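C-type lectin domain family 4 member F (Mus musculus, PDB 6JJJ) is a Kupffer cell receptor with affinity for galactose and fucose, bound probably through its C-type lectin domain, and could be involved in endocytosis. Local coordinates at residues A[58-63]-A[145-150]. Sequence-based numbering, arbitrary orientation.
Sequences HLASVT and PWVCKK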
loop_
_atom_site.group_PDB
_atom_site.type_symbol
_atom_site.label_atom_id
_atom_site.label_comp_id
_atom_site.label_asym_id
_atom_site.label_seq_id
_atom_site.Cartn_x
_atom_site.Cartn_y
_atom_site.Cartn_z
ATOM N N HIS A 58 -15.808 -2.725 -12.249
ATOM C CA HIS A 58 -16.219 -3.447 -13.444
ATOM C C HIS A 58 -14.976 -3.968 -14.149
ATOM O O HIS A 58 -13.858 -3.510 -13.899
ATOM C CB HIS A 58 -17.038 -2.557 -14.393
ATOM C CG HIS A 58 -18.407 -2.231 -13.883
ATOM N ND1 HIS A 58 -19.023 -1.019 -14.113
ATOM C CD2 HIS A 58 -19.285 -2.967 -13.162
ATOM C CE1 HIS A 58 -20.219 -1.022 -13.554
ATOM N NE2 HIS A 58 -20.403 -2.192 -12.968
ATOM N N LEU A 59 -15.183 -4.935 -15.039
ATOM C CA LEU A 59 -14.081 -5.484 -15.818
ATOM C C LEU A 59 -13.427 -4.383 -16.643
ATOM O O LEU A 59 -14.108 -3.637 -17.353
ATOM C CB LEU A 59 -14.589 -6.601 -16.722
ATOM C CG LEU A 59 -15.036 -7.872 -15.994
ATOM C CD1 LEU A 59 -15.819 -8.786 -16.926
ATOM C CD2 LEU A 59 -13.842 -8.607 -15.407
ATOM N N ALA A 60 -12.101 -4.292 -16.548
ATOM C CA ALA A 60 -11.368 -3.147 -17.073
ATOM C C ALA A 60 -11.772 -2.825 -18.506
ATOM O O ALA A 60 -12.166 -3.701 -19.281
ATOM C CB ALA A 60 -9.863 -3.421 -17.008
ATOM N N SER A 61 -11.648 -1.545 -18.851
ATOM C CA SER A 61 -11.876 -1.026 -20.195
ATOM C C SER A 61 -10.575 -0.428 -20.725
ATOM O O SER A 61 -9.536 -0.466 -20.063
ATOM C CB SER A 61 -12.991 0.025 -20.190
ATOM O OG SER A 61 -14.114 -0.425 -19.452
ATOM N N VAL A 62 -10.638 0.147 -21.926
ATOM C CA VAL A 62 -9.494 0.838 -22.519
ATOM C C VAL A 62 -9.976 2.163 -23.110
ATOM O O VAL A 62 -10.462 2.212 -24.245
ATOM C CB VAL A 62 -8.777 -0.015 -23.574
ATOM C CG1 VAL A 62 -8.100 -1.216 -22.922
ATOM C CG2 VAL A 62 -9.751 -0.476 -24.652
ATOM N N THR A 63 -9.832 3.246 -22.347
ATOM C CA THR A 63 -10.041 4.576 -22.905
ATOM C C THR A 63 -8.870 5.026 -23.770
ATOM O O THR A 63 -9.047 5.895 -24.630
ATOM C CB THR A 63 -10.271 5.595 -21.786
ATOM O OG1 THR A 63 -10.491 6.894 -22.354
ATOM C CG2 THR A 63 -9.074 5.652 -20.844
ATOM N N PRO A 145 -8.836 -15.981 -15.622
ATOM C CA PRO A 145 -8.735 -14.870 -14.659
ATOM C C PRO A 145 -9.228 -13.581 -15.297
ATOM O O PRO A 145 -9.663 -13.593 -16.453
ATOM C CB PRO A 145 -7.241 -14.821 -14.320
ATOM C CG PRO A 145 -6.563 -15.436 -15.510
ATOM C CD PRO A 145 -7.518 -16.461 -16.077
ATOM N N TRP A 146 -9.167 -12.465 -14.576
ATOM C CA TRP A 146 -9.771 -11.232 -15.061
ATOM C C TRP A 146 -9.060 -10.029 -14.457
ATOM O O TRP A 146 -8.136 -10.162 -13.652
ATOM C CB TRP A 146 -11.259 -11.178 -14.712
ATOM C CG TRP A 146 -11.495 -11.107 -13.230
ATOM C CD1 TRP A 146 -11.608 -9.978 -12.472
ATOM C CD2 TRP A 146 -11.631 -12.210 -12.329
ATOM N NE1 TRP A 146 -11.815 -10.311 -11.155
ATOM C CE2 TRP A 146 -11.832 -11.676 -11.041
ATOM C CE3 TRP A 146 -11.604 -13.600 -12.485
ATOM C CZ2 TRP A 146 -12.007 -12.482 -9.919
ATOM C CZ3 TRP A 146 -11.780 -14.398 -11.370
ATOM C CH2 TRP A 146 -11.977 -13.838 -10.104
ATOM N N VAL A 147 -9.508 -8.840 -14.854
ATOM C CA VAL A 147 -9.010 -7.584 -14.301
ATOM C C VAL A 147 -10.189 -6.641 -14.088
ATOM O O VAL A 147 -10.974 -6.398 -15.011
ATOM C CB VAL A 147 -7.944 -6.952 -15.220
ATOM C CG1 VAL A 147 -8.479 -6.825 -16.641
ATOM C CG2 VAL A 147 -7.493 -5.612 -14.673
ATOM N N CYS A 148 -10.302 -6.100 -12.878
ATOM C CA CYS A 148 -11.316 -5.108 -12.551
ATOM C C CYS A 148 -10.722 -3.706 -12.626
ATOM O O CYS A 148 -9.517 -3.516 -12.443
ATOM C CB CYS A 148 -11.885 -5.331 -11.144
ATOM S SG CYS A 148 -12.483 -6.999 -10.752
ATOM N N LYS A 149 -11.581 -2.718 -12.886
ATOM C CA LYS A 149 -11.173 -1.317 -12.880
ATOM C C LYS A 149 -12.106 -0.509 -11.988
ATOM O O LYS A 149 -13.319 -0.734 -11.972
ATOM C CB LYS A 149 -11.159 -0.711 -14.296
ATOM C CG LYS A 149 -10.730 0.755 -14.326
ATOM C CD LYS A 149 -10.163 1.173 -15.677
ATOM C CE LYS A 149 -11.254 1.580 -16.658
ATOM N NZ LYS A 149 -10.680 2.135 -17.920
ATOM N N LYS A 150 -11.530 0.450 -11.267
ATOM C CA LYS A 150 -12.264 1.254 -10.301
ATOM C C LYS A 150 -11.844 2.708 -10.429
ATOM O O LYS A 150 -10.668 3.007 -10.646
ATOM C CB LYS A 150 -12.020 0.758 -8.873
ATOM C CG LYS A 150 -12.712 1.582 -7.802
ATOM C CD LYS A 150 -12.453 1.015 -6.412
ATOM C CE LYS A 150 -13.336 -0.192 -6.116
ATOM N NZ LYS A 150 -14.570 0.201 -5.370
#
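His58 and Leu59 pair with Lys149 and Cys148 as antiparallel beta strands in the buried middle of the C-type lectin domain, where the short strand 58-59 lines one side of 147-151, the last strand of the domain, and strand 34-38 flanks the other. His58 and Lys149 form the hydrogen-bonded pair: Lys149 N donates to His58 O at 2.6 Å, and His58 N returns a bond to Lys149 O at 3.2 Å. Leu59 and Cys148 are the adjacent non-hydrogen-bonded pair, their CA atoms 4.3 Å apart. A third backbone bond, Ala60 N to Val147 O at 2.8 Å, follows beyond the end of strand 58-59. A disulfide from Cys148 SG to Cys52 SG ties the strand to helix 45-54. Leu59 crosses Trp146 at about a right angle, its CD2 lying 3.7 Å from Trp146 CB, and Trp146 in turn meets Phe51. Ala60 CB rests against Val147 CG1. With CG anti to the backbone N (chi1 -180°), Lys149 runs past Ala60; its chain bends at chi3, and the ammonium forms a salt bridge with Glu67 of helix 65-75. Beside that charge, Lys149 NZ lies 3.6 Å from Ser61 O, while Ser61 OG hydrogen-bonds Asp97 OD2.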